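Transcriptional regulator (Actinomyces oris, PDB 5V8C) mediates glycosylation of a Gram-positive cell wall-anchored surface protein as a phosphotransferase of the LytR-Cps2A-Psr family. Local coordinates at residues N96-L101 against I107-L112; I9-T14 against T226-T231; A118-I123 against I158-L163; D125-I130 against H215-T220. All blocks are in the same frame, centred on the assembly; numbering follows the deposited sequence. Where two conformers were deposited one is given.

Contact 1 (N96-L101 against I107-L112)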
loop_
_atom_site.group_PDB
_atom_site.type_symbol
_atom_site.label_atom_id
_atom_site.label_comp_id
_atom_site.label_asym_id
_atom_site.label_seq_id
_atom_site.Cartn_x
_atom_site.Cartn_y
_atom_site.Cartn_z
ATOM N N ASN A 96 14.778 7.777 0.502
ATOM C CA ASN A 96 15.002 7.328 1.871
ATOM C C ASN A 96 14.162 6.109 2.215
ATOM O O ASN A 96 14.675 5.197 2.859
ATOM C CB ASN A 96 14.765 8.451 2.866
ATOM C CG ASN A 96 15.334 8.142 4.221
ATOM O OD1 ASN A 96 16.478 7.682 4.349
ATOM N ND2 ASN A 96 14.521 8.320 5.251
ATOM N N THR A 97 12.887 6.083 1.776
ATOM C CA THR A 97 11.984 4.937 1.961
ATOM C C THR A 97 12.514 3.710 1.198
ATOM O O THR A 97 12.561 2.619 1.770
ATOM C CB THR A 97 10.556 5.287 1.517
ATOM O OG1 THR A 97 10.157 6.496 2.155
ATOM C CG2 THR A 97 9.559 4.187 1.839
ATOM N N VAL A 98 12.929 3.901 -0.072
ATOM C CA VAL A 98 13.511 2.852 -0.915
ATOM C C VAL A 98 14.775 2.277 -0.222
ATOM O O VAL A 98 14.917 1.056 -0.106
ATOM C CB VAL A 98 13.785 3.382 -2.356
ATOM C CG1 VAL A 98 14.811 2.533 -3.089
ATOM C CG2 VAL A 98 12.495 3.465 -3.168
ATOM N N ASN A 99 15.636 3.162 0.305
ATOM C CA ASN A 99 16.849 2.770 1.003
ATOM C C ASN A 99 16.567 2.089 2.343
ATOM O O ASN A 99 17.170 1.056 2.625
ATOM C CB ASN A 99 17.784 3.965 1.165
ATOM C CG ASN A 99 18.402 4.448 -0.132
ATOM O OD1 ASN A 99 18.277 3.828 -1.192
ATOM N ND2 ASN A 99 19.077 5.580 -0.078
ATOM N N ALA A 100 15.630 2.636 3.145
ATOM C CA ALA A 100 15.238 2.084 4.445
ATOM C C ALA A 100 14.716 0.647 4.337
ATOM O O ALA A 100 15.184 -0.219 5.072
ATOM C CB ALA A 100 14.199 2.974 5.111
ATOM N N LEU A 101 13.795 0.383 3.390
ATOM C CA LEU A 101 13.239 -0.955 3.162
ATOM C C LEU A 101 14.309 -2.002 2.855
ATOM O O LEU A 101 14.210 -3.146 3.310
ATOM C CB LEU A 101 12.177 -0.923 2.063
ATOM C CG LEU A 101 10.859 -0.292 2.479
ATOM C CD1 LEU A 101 9.901 -0.277 1.341
ATOM C CD2 LEU A 101 10.250 -1.011 3.688
ATOM N N ILE A 107 14.253 -5.581 1.268
ATOM C CA ILE A 107 13.433 -5.582 0.069
ATOM C C ILE A 107 14.076 -4.668 -1.004
ATOM O O ILE A 107 14.079 -3.440 -0.867
ATOM C CB ILE A 107 11.890 -5.360 0.301
ATOM C CG1 ILE A 107 11.411 -3.937 -0.042
ATOM C CG2 ILE A 107 11.413 -5.777 1.693
ATOM C CD1 ILE A 107 10.805 -3.850 -1.429
ATOM N N PRO A 108 14.658 -5.271 -2.069
ATOM C CA PRO A 108 15.252 -4.458 -3.140
ATOM C C PRO A 108 14.190 -4.029 -4.159
ATOM O O PRO A 108 13.712 -4.839 -4.958
ATOM C CB PRO A 108 16.327 -5.386 -3.744
ATOM C CG PRO A 108 16.080 -6.763 -3.136
ATOM C CD PRO A 108 14.777 -6.705 -2.385
ATOM N N THR A 109 13.813 -2.750 -4.111
ATOM C CA THR A 109 12.807 -2.162 -4.987
ATOM C C THR A 109 13.293 -2.085 -6.447
ATOM O O THR A 109 14.338 -1.510 -6.736
ATOM C CB THR A 109 12.351 -0.822 -4.405
ATOM O OG1 THR A 109 11.746 -1.075 -3.142
ATOM C CG2 THR A 109 11.362 -0.092 -5.294
ATOM N N THR A 110 12.509 -2.669 -7.354
ATOM C CA THR A 110 12.774 -2.715 -8.790
ATOM C C THR A 110 12.055 -1.551 -9.502
ATOM O O THR A 110 12.625 -0.938 -10.408
ATOM C CB THR A 110 12.409 -4.122 -9.307
ATOM O OG1 THR A 110 13.376 -5.045 -8.807
ATOM C CG2 THR A 110 12.367 -4.218 -10.825
ATOM N N HIS A 111 10.824 -1.224 -9.055
ATOM C CA HIS A 111 10.008 -0.150 -9.621
ATOM C C HIS A 111 9.320 0.654 -8.514
ATOM O O HIS A 111 9.133 0.141 -7.412
ATOM C CB HIS A 111 8.963 -0.729 -10.584
ATOM C CG HIS A 111 9.545 -1.534 -11.698
ATOM N ND1 HIS A 111 10.189 -0.933 -12.761
ATOM C CD2 HIS A 111 9.559 -2.873 -11.880
ATOM C CE1 HIS A 111 10.558 -1.918 -13.561
ATOM N NE2 HIS A 111 10.209 -3.106 -13.067
ATOM N N LEU A 112 8.929 1.901 -8.803
ATOM C CA LEU A 112 8.301 2.740 -7.791
ATOM C C LEU A 112 7.092 3.503 -8.315
ATOM O O LEU A 112 7.198 4.226 -9.316
ATOM C CB LEU A 112 9.311 3.710 -7.134
ATOM C CG LEU A 112 8.697 4.664 -6.074
ATOM C CD1 LEU A 112 8.570 3.996 -4.711
ATOM C CD2 LEU A 112 9.464 5.958 -5.972
#
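Leu-101 and Ile-107 meet through both backbone and side chain, across the turn that carries the chain out of helix 94-105. The polar part is one main-chain bond. Ile-107 N donates to Leu-101 O over 3.2 Å, and the N-H points almost straight at the oxygen (172°). The donor nevertheless stands above the carbonyl plane, 47° out of it. This bond draws the returning chain up against the last turns of the helix.

The remaining contacts are apolar. The side chains of Leu-101 and Ile-107 lie alongside each other and point the same way, with Leu-101 CB 3.8 Å from Ile-107 CG1. Leu-101 CG stands opposite the carbonyl carbon (chi1 -74°), which leaves the CD1 branch beside the same methylene, 4.2 Å from Ile-107 CG1. One helical turn earlier, a single methyl of Val-98 serves two partners: its CG2 lies 4.3 Å from Thr-109 CG2 and 4.3 Å from Leu-112 CD1. Thr-109 thus offers its methyl to the helix, while Leu-112 reaches in from the beginning of the strand.

All five touching residues are buried. Leu-24 of strand 23-28 touches the side chains of Val-98, Leu-101, Thr-109 and Leu-112, so helix, connecting loop and strand share one apolar layer. Cys-102, the residue after Leu-101, is tied to Cys-288 by a disulfide. The arrangement is that of an alpha/beta fold, in which a helix rests on a sheet and a short loop leads from it into strand 111-115, parallel to its sheet neighbour 23-28.

Contact 2 (I9-T14 against T226-T231)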
loop_
_atom_site.group_PDB
_atom_site.type_symbol
_atom_site.label_atom_id
_atom_site.label_comp_id
_atom_site.label_asym_id
_atom_site.label_seq_id
_atom_site.Cartn_x
_atom_site.Cartn_y
_atom_site.Cartn_z
ATOM N N ILE A 9 15.235 8.044 -8.888
ATOM C CA ILE A 9 15.514 7.188 -7.746
ATOM C C ILE A 9 16.632 6.236 -8.102
ATOM O O ILE A 9 16.597 5.612 -9.166
ATOM C CB ILE A 9 14.232 6.465 -7.206
ATOM C CG1 ILE A 9 13.531 7.309 -6.135
ATOM C CG2 ILE A 9 14.529 5.055 -6.645
ATOM C CD1 ILE A 9 12.455 8.068 -6.631
ATOM N N ALA A 10 17.646 6.154 -7.230
ATOM C CA ALA A 10 18.740 5.201 -7.375
ATOM C C ALA A 10 18.238 3.908 -6.745
ATOM O O ALA A 10 18.133 3.810 -5.516
ATOM C CB ALA A 10 19.992 5.705 -6.664
ATOM N N MET A 11 17.853 2.954 -7.610
ATOM C CA MET A 11 17.324 1.669 -7.174
ATOM C C MET A 11 18.382 0.858 -6.438
ATOM O O MET A 11 19.558 0.920 -6.789
ATOM C CB MET A 11 16.726 0.873 -8.346
ATOM C CG MET A 11 15.383 1.405 -8.828
ATOM S SD MET A 11 14.104 1.504 -7.541
ATOM C CE MET A 11 12.809 2.149 -8.461
ATOM N N PRO A 12 18.006 0.123 -5.353
ATOM C CA PRO A 12 19.023 -0.648 -4.621
ATOM C C PRO A 12 19.516 -1.844 -5.426
ATOM O O PRO A 12 18.898 -2.225 -6.414
ATOM C CB PRO A 12 18.278 -1.119 -3.355
ATOM C CG PRO A 12 16.989 -0.394 -3.339
ATOM C CD PRO A 12 16.671 -0.082 -4.756
ATOM N N THR A 13 20.622 -2.446 -4.982
ATOM C CA THR A 13 21.219 -3.645 -5.581
ATOM C C THR A 13 21.094 -4.820 -4.611
ATOM O O THR A 13 21.080 -4.617 -3.395
ATOM C CB THR A 13 22.687 -3.390 -6.011
ATOM O OG1 THR A 13 23.456 -2.924 -4.891
ATOM C CG2 THR A 13 22.800 -2.401 -7.183
ATOM N N THR A 14 20.965 -6.037 -5.145
ATOM C CA THR A 14 20.874 -7.253 -4.339
ATOM C C THR A 14 21.714 -8.383 -4.920
ATOM O O THR A 14 21.998 -8.395 -6.121
ATOM C CB THR A 14 19.413 -7.695 -4.127
ATOM O OG1 THR A 14 19.383 -8.675 -3.095
ATOM C CG2 THR A 14 18.769 -8.282 -5.394
ATOM N N THR A 226 2.933 9.026 -9.807
ATOM C CA THR A 226 4.329 9.409 -9.892
ATOM C C THR A 226 5.131 8.108 -10.020
ATOM O O THR A 226 4.866 7.149 -9.296
ATOM C CB THR A 226 4.719 10.302 -8.711
ATOM O OG1 THR A 226 3.827 11.415 -8.661
ATOM C CG2 THR A 226 6.146 10.804 -8.805
ATOM N N LEU A 227 6.036 8.055 -11.007
ATOM C CA LEU A 227 6.887 6.905 -11.309
ATOM C C LEU A 227 8.349 7.304 -11.219
ATOM O O LEU A 227 8.694 8.438 -11.575
ATOM C CB LEU A 227 6.644 6.419 -12.754
ATOM C CG LEU A 227 5.344 5.701 -13.074
ATOM C CD1 LEU A 227 5.290 5.334 -14.548
ATOM C CD2 LEU A 227 5.147 4.464 -12.194
ATOM N N ASP A 228 9.230 6.347 -10.864
ATOM C CA ASP A 228 10.659 6.620 -10.911
ATOM C C ASP A 228 11.056 6.760 -12.384
ATOM O O ASP A 228 10.326 6.300 -13.259
ATOM C CB ASP A 228 11.485 5.537 -10.195
ATOM C CG ASP A 228 11.454 4.189 -10.869
ATOM O OD1 ASP A 228 12.322 3.938 -11.741
ATOM O OD2 ASP A 228 10.581 3.377 -10.519
ATOM N N SER A 229 12.180 7.420 -12.655
ATOM C CA SER A 229 12.648 7.680 -14.015
ATOM C C SER A 229 12.921 6.419 -14.827
ATOM O O SER A 229 12.682 6.425 -16.030
ATOM C CB SER A 229 13.880 8.575 -13.990
ATOM O OG SER A 229 13.605 9.804 -13.337
ATOM N N GLY A 230 13.354 5.345 -14.163
ATOM C CA GLY A 230 13.714 4.086 -14.813
ATOM C C GLY A 230 12.587 3.118 -15.109
ATOM O O GLY A 230 12.800 2.109 -15.786
ATOM N N THR A 231 11.385 3.390 -14.588
ATOM C CA THR A 231 10.244 2.505 -14.804
ATOM C C THR A 231 9.385 3.031 -15.949
ATOM O O THR A 231 9.103 4.228 -16.014
ATOM C CB THR A 231 9.491 2.243 -13.484
ATOM O OG1 THR A 231 8.576 1.165 -13.668
ATOM C CG2 THR A 231 8.747 3.456 -12.971
HETATM O O HOH W 1 14.745 6.671 -11.301
#
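Ile-9 and Met-11 border Asp-228 at the edge of the mixed sheet, where the N-terminal chain has left outermost strand 5-7 and strand 226-228 ends in a type I beta turn, Asp-228 to Thr-231. Ile-9 meets the aspartate through the stem of its side chain, with Ile-9 CB 4.2 Å from Asp-228 CB. Met-11 comes across the aspartate at roughly a right angle and turns its terminal methyl to the carboxylate. Met-11 CE lies 3.4 Å from Asp-228 CG, but the methionine has two conformations, so the detail of this approach is doubtful.

With Asp-228 CG between the backbone N and the carbonyl carbon (chi1 67°), the carboxylate is placed between Leu-112 N and the turn. Its two oxygens have separate tasks. OD2 accepts from Leu-112 N of the neighbouring strand, while OD1 takes a weak, bent bond from Gly-230 N (3.0 Å, 122°), the pattern of an Asx turn. Ser-229 OG is bonded to Asp-8 OD1, which further joins the turn to the N-terminal chain. Between the two segments sits a water that accepts from Ile-9 N at 2.8 Å and, more weakly, from Ser-229 N at 3.0 Å.

Contact 3 (A118-I123 against I158-L163)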
loop_
_atom_site.group_PDB
_atom_site.type_symbol
_atom_site.label_atom_id
_atom_site.label_comp_id
_atom_site.label_asym_id
_atom_site.label_seq_id
_atom_site.Cartn_x
_atom_site.Cartn_y
_atom_site.Cartn_z
ATOM N N ALA A 118 -5.189 13.431 -3.476
ATOM C CA ALA A 118 -6.039 13.818 -4.596
ATOM C C ALA A 118 -5.924 12.795 -5.752
ATOM O O ALA A 118 -6.930 12.473 -6.389
ATOM C CB ALA A 118 -5.653 15.204 -5.076
ATOM N N GLN A 119 -4.709 12.251 -5.976
ATOM C CA GLN A 119 -4.455 11.236 -6.999
ATOM C C GLN A 119 -5.229 9.958 -6.670
ATOM O O GLN A 119 -5.961 9.462 -7.522
ATOM C CB GLN A 119 -2.950 10.956 -7.129
ATOM C CG GLN A 119 -2.178 12.010 -7.915
ATOM C CD GLN A 119 -0.692 11.737 -7.974
ATOM O OE1 GLN A 119 -0.119 11.040 -7.135
ATOM N NE2 GLN A 119 -0.023 12.310 -8.956
ATOM N N PHE A 120 -5.161 9.501 -5.409
ATOM C CA PHE A 120 -5.898 8.329 -4.927
ATOM C C PHE A 120 -7.406 8.492 -5.104
ATOM O O PHE A 120 -8.044 7.611 -5.676
ATOM C CB PHE A 120 -5.559 8.034 -3.453
ATOM C CG PHE A 120 -6.119 6.742 -2.911
ATOM C CD1 PHE A 120 -5.780 5.521 -3.485
ATOM C CD2 PHE A 120 -6.968 6.741 -1.814
ATOM C CE1 PHE A 120 -6.276 4.323 -2.966
ATOM C CE2 PHE A 120 -7.450 5.544 -1.284
ATOM C CZ PHE A 120 -7.087 4.342 -1.853
ATOM N N ALA A 121 -7.968 9.630 -4.660
ATOM C CA ALA A 121 -9.408 9.901 -4.790
ATOM C C ALA A 121 -9.888 9.971 -6.252
ATOM O O ALA A 121 -10.982 9.486 -6.551
ATOM C CB ALA A 121 -9.781 11.171 -4.037
ATOM N N THR A 122 -9.052 10.541 -7.161
ATOM C CA THR A 122 -9.334 10.635 -8.604
ATOM C C THR A 122 -9.378 9.224 -9.219
ATOM O O THR A 122 -10.328 8.888 -9.928
ATOM C CB THR A 122 -8.299 11.544 -9.297
ATOM O OG1 THR A 122 -8.413 12.871 -8.786
ATOM C CG2 THR A 122 -8.459 11.578 -10.800
ATOM N N ILE A 123 -8.362 8.397 -8.904
ATOM C CA ILE A 123 -8.229 7.019 -9.375
ATOM C C ILE A 123 -9.439 6.178 -8.941
ATOM O O ILE A 123 -10.011 5.458 -9.758
ATOM C CB ILE A 123 -6.885 6.405 -8.893
ATOM C CG1 ILE A 123 -5.686 7.004 -9.657
ATOM C CG2 ILE A 123 -6.900 4.874 -8.984
ATOM C CD1 ILE A 123 -4.296 6.574 -9.104
ATOM N N ILE A 158 -13.031 10.059 -1.720
ATOM C CA ILE A 158 -12.876 10.765 -0.444
ATOM C C ILE A 158 -13.218 9.887 0.768
ATOM O O ILE A 158 -12.564 10.015 1.804
ATOM C CB ILE A 158 -13.635 12.123 -0.424
ATOM C CG1 ILE A 158 -13.214 12.986 0.778
ATOM C CG2 ILE A 158 -15.154 11.936 -0.473
ATOM C CD1 ILE A 158 -11.713 13.366 0.837
ATOM N N ASP A 159 -14.227 9.009 0.637
ATOM C CA ASP A 159 -14.634 8.073 1.685
ATOM C C ASP A 159 -13.531 7.071 1.931
ATOM O O ASP A 159 -13.104 6.916 3.069
ATOM C CB ASP A 159 -15.923 7.334 1.291
ATOM C CG ASP A 159 -17.195 8.155 1.407
ATOM O OD1 ASP A 159 -17.260 9.028 2.301
ATOM O OD2 ASP A 159 -18.130 7.917 0.605
ATOM N N ALA A 160 -13.023 6.438 0.854
ATOM C CA ALA A 160 -11.942 5.450 0.901
ATOM C C ALA A 160 -10.658 6.037 1.497
ATOM O O ALA A 160 -9.977 5.375 2.294
ATOM C CB ALA A 160 -11.678 4.916 -0.490
ATOM N N LEU A 161 -10.359 7.294 1.145
ATOM C CA LEU A 161 -9.201 8.022 1.654
ATOM C C LEU A 161 -9.357 8.296 3.152
ATOM O O LEU A 161 -8.399 8.132 3.900
ATOM C CB LEU A 161 -9.015 9.334 0.873
ATOM C CG LEU A 161 -7.713 10.100 1.113
ATOM C CD1 LEU A 161 -6.511 9.332 0.595
ATOM C CD2 LEU A 161 -7.772 11.461 0.453
ATOM N N ALA A 162 -10.576 8.663 3.588
ATOM C CA ALA A 162 -10.888 8.903 4.994
ATOM C C ALA A 162 -10.772 7.605 5.812
ATOM O O ALA A 162 -10.341 7.641 6.960
ATOM C CB ALA A 162 -12.289 9.475 5.119
ATOM N N LEU A 163 -11.133 6.466 5.204
ATOM C CA LEU A 163 -11.073 5.146 5.827
ATOM C C LEU A 163 -9.623 4.686 6.052
ATOM O O LEU A 163 -9.291 4.235 7.152
ATOM C CB LEU A 163 -11.860 4.119 4.980
ATOM C CG LEU A 163 -12.245 2.793 5.650
ATOM C CD1 LEU A 163 -12.880 3.006 7.014
ATOM C CD2 LEU A 163 -13.199 2.014 4.777
#
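Matching first torsions, with CG trans to the backbone N in both Phe-120 (chi1 -172°) and Leu-161 (chi1 -170°), bring Phe-120 CD2 and Leu-161 CD1 together across the two helices. The two side chains run antiparallel to each other, one passing alongside the other. Leu-161 uses its CD1 branch, which lies 3.6 Å from Phe-120 CD2 and approaches the ring obliquely. Ala-160 C lies at the ring edge, near its plane, beside Phe-120 CE2. Phe-120 CE2 is also 4.3 Å from Ala-160 CB, a methyl that points toward helix 117-126.

Where Phe-120 leaves off, Ala-121 continues the interface. Its CB lies 4.1 Å from Ile-158 N, so a small side chain meets bare backbone near the start of the second helix. The short helical segments come within 8.9 Å, axis to axis, and their directions differ by 131°, an inclined crossing, nearer antiparallel than parallel. Thr-122 is turned from the interface and bonds within its own helix: Ala-118 O receives Thr-122 OG1 at 2.8 Å and Thr-122 N at 3.0 Å, from opposite faces of the carbonyl plane.

A bound polyethylene glycol-like molecule, probably from the crystallisation liquor, lies about 4 Å from the Phe-120 side chain; it may mark an apolar pocket such as the one that holds the lipid chain in relatives. Around the pair, Leu-161 also packs on Met-117 and Ala-160 on Ile-124 of helix 117-126, while Ala-162 and Leu-163 on helix 157-165 rest against Leu-145 of strand 145-147.

Contact 4 (D125-I130 against H215-T220). With CO (cobalt (II) ion), chain B.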
loop_
_atom_site.group_PDB
_atom_site.type_symbol
_atom_site.label_atom_id
_atom_site.label_comp_id
_atom_site.label_asym_id
_atom_site.label_seq_id
_atom_site.Cartn_x
_atom_site.Cartn_y
_atom_site.Cartn_z
ATOM N N ASP A 125 -12.440 7.279 -8.004
ATOM C CA ASP A 125 -13.652 7.781 -8.640
ATOM C C ASP A 125 -13.694 7.458 -10.135
ATOM O O ASP A 125 -14.782 7.318 -10.689
ATOM C CB ASP A 125 -13.867 9.268 -8.343
ATOM C CG ASP A 125 -14.555 9.494 -7.003
ATOM O OD1 ASP A 125 -15.181 8.536 -6.481
ATOM O OD2 ASP A 125 -14.467 10.623 -6.474
ATOM N N SER A 126 -12.516 7.233 -10.756
ATOM C CA SER A 126 -12.404 6.781 -12.140
ATOM C C SER A 126 -12.790 5.297 -12.262
ATOM O O SER A 126 -13.126 4.836 -13.355
ATOM C CB SER A 126 -10.984 6.989 -12.646
ATOM O OG SER A 126 -10.733 8.373 -12.802
ATOM N N LEU A 127 -12.712 4.548 -11.151
ATOM C CA LEU A 127 -13.112 3.142 -11.080
ATOM C C LEU A 127 -14.593 3.056 -10.740
ATOM O O LEU A 127 -15.161 1.964 -10.723
ATOM C CB LEU A 127 -12.311 2.398 -9.989
ATOM C CG LEU A 127 -10.847 2.119 -10.291
ATOM C CD1 LEU A 127 -10.039 1.956 -8.995
ATOM C CD2 LEU A 127 -10.698 0.911 -11.199
ATOM N N GLY A 128 -15.190 4.197 -10.421
ATOM C CA GLY A 128 -16.579 4.264 -9.993
ATOM C C GLY A 128 -16.742 3.863 -8.539
ATOM O O GLY A 128 -17.803 3.373 -8.138
ATOM N N GLY A 129 -15.689 4.077 -7.750
ATOM C CA GLY A 129 -15.686 3.732 -6.337
ATOM C C GLY A 129 -15.381 2.269 -6.080
ATOM O O GLY A 129 -15.247 1.470 -7.013
ATOM N N ILE A 130 -15.256 1.914 -4.813
ATOM C CA ILE A 130 -14.925 0.559 -4.409
ATOM C C ILE A 130 -15.971 0.049 -3.442
ATOM O O ILE A 130 -16.500 0.834 -2.654
ATOM C CB ILE A 130 -13.486 0.485 -3.804
ATOM C CG1 ILE A 130 -13.264 1.554 -2.696
ATOM C CG2 ILE A 130 -12.411 0.560 -4.905
ATOM C CD1 ILE A 130 -12.047 1.328 -1.808
ATOM N N HIS A 215 -9.380 2.620 -22.156
ATOM C CA HIS A 215 -8.712 3.727 -22.857
ATOM C C HIS A 215 -8.577 4.996 -22.004
ATOM O O HIS A 215 -7.459 5.466 -21.800
ATOM C CB HIS A 215 -9.396 4.036 -24.202
ATOM C CG HIS A 215 -9.099 3.055 -25.300
ATOM N ND1 HIS A 215 -7.982 2.232 -25.263
ATOM C CD2 HIS A 215 -9.762 2.837 -26.462
ATOM C CE1 HIS A 215 -8.023 1.519 -26.379
ATOM N NE2 HIS A 215 -9.070 1.854 -27.137
ATOM N N GLN A 216 -9.702 5.517 -21.474
ATOM C CA GLN A 216 -9.727 6.712 -20.626
ATOM C C GLN A 216 -9.220 6.405 -19.207
ATOM O O GLN A 216 -8.560 7.249 -18.589
ATOM C CB GLN A 216 -11.142 7.320 -20.583
ATOM C CG GLN A 216 -11.166 8.847 -20.724
ATOM C CD GLN A 216 -12.468 9.367 -21.299
ATOM O OE1 GLN A 216 -13.562 9.040 -20.829
ATOM N NE2 GLN A 216 -12.378 10.227 -22.306
ATOM N N LEU A 217 -9.526 5.200 -18.696
ATOM C CA LEU A 217 -9.095 4.765 -17.375
ATOM C C LEU A 217 -7.557 4.729 -17.275
ATOM O O LEU A 217 -6.984 5.394 -16.406
ATOM C CB LEU A 217 -9.716 3.400 -17.040
ATOM C CG LEU A 217 -9.206 2.721 -15.769
ATOM C CD1 LEU A 217 -9.624 3.495 -14.507
ATOM C CD2 LEU A 217 -9.661 1.278 -15.710
ATOM N N ALA A 218 -6.903 3.989 -18.202
ATOM C CA ALA A 218 -5.451 3.847 -18.301
ATOM C C ALA A 218 -4.819 5.210 -18.522
ATOM O O ALA A 218 -3.766 5.490 -17.953
ATOM C CB ALA A 218 -5.090 2.917 -19.449
ATOM N N HIS A 219 -5.496 6.078 -19.292
ATOM C CA HIS A 219 -5.041 7.442 -19.520
ATOM C C HIS A 219 -5.055 8.247 -18.218
ATOM O O HIS A 219 -4.030 8.826 -17.870
ATOM C CB HIS A 219 -5.869 8.127 -20.613
ATOM C CG HIS A 219 -5.302 9.440 -21.041
ATOM N ND1 HIS A 219 -4.113 9.517 -21.744
ATOM C CD2 HIS A 219 -5.777 10.692 -20.843
ATOM C CE1 HIS A 219 -3.895 10.807 -21.934
ATOM N NE2 HIS A 219 -4.866 11.553 -21.402
ATOM N N THR A 220 -6.174 8.215 -17.459
ATOM C CA THR A 220 -6.304 8.947 -16.190
ATOM C C THR A 220 -5.349 8.441 -15.115
ATOM O O THR A 220 -4.751 9.264 -14.412
ATOM C CB THR A 220 -7.751 8.988 -15.698
ATOM O OG1 THR A 220 -8.332 7.695 -15.835
ATOM C CG2 THR A 220 -8.587 10.022 -16.441
HETATM CO CO CO B . -4.438 13.821 -20.849
#
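Thr-220 OG1, which faces Ser-126 across the contact, lies near two carbonyls of its own helix, 2.8 Å from Gln-216 O and 2.7 Å from Leu-217 O. The hydroxyl comes over this helical turn because it sits between the backbone N and the carbonyl carbon (chi1 45°). Ser-126 OG approaches it to 3.9 Å, a packing distance, and finds its own hydrogen-bond partner in Thr-122 O, one turn back in helix 117-126.

The contact is made where helix 117-126 gives out. Gly-128 leaves helical geometry with a positive phi of 79° and closes a Schellman motif, with bonds back into the last turn. The chain thereby swings away just after it has passed the side of helix 211-223, and on this segment the touching residues are Ser-126 and Leu-127.

Leu-217 supplies the apolar part through one methyl. Its CD1 is 3.9 Å from Ser-126 O and 4.2 Å from Ser-126 CB, and it also meets a branch of the other leucine, Leu-127 CD2, at 4.3 Å. Helix 182-208 backs this small group: Leu-127 touches Ile-204 and Leu-217 touches Lys-207. The packing therefore joins a helix end to the flank of a second helix, with a third beside them.

His-219, on the same helix, turns to a metal instead of to segment 125-130. Its ring meets that of His-2, also part of the site, with the planes at about 75°, and Ala-1 N is a further ligand. His-219 NE2 binds the cobalt ion at 2.4 Å.

Overall arrangement
The contacts fall into two groups. Contacts 1 and 2 have centres about 8 Å apart and share the mixed sheet, where strands 111-115 and 226-228 are neighbours; the Asp-228 carboxylate joins them directly. Contacts 3 and 4, with centres about 13 Å apart, both use helix 117-126 and touch where Ala-160 CB lies 3.8 Å from Ile-130 CD1. The groups are separated by about 24 to 27 Å between centres, yet contacts 2 and 3 touch at their margins, Thr-226 OG1 packing 4.0 Å from Gln-119 NE2. The chain also links them: strand 111-115 leads into helix 117-126, and helix 211-223 into strand 226-228. The cobalt site belongs to contact 4, and the glycol-like molecule lies beside contact 3.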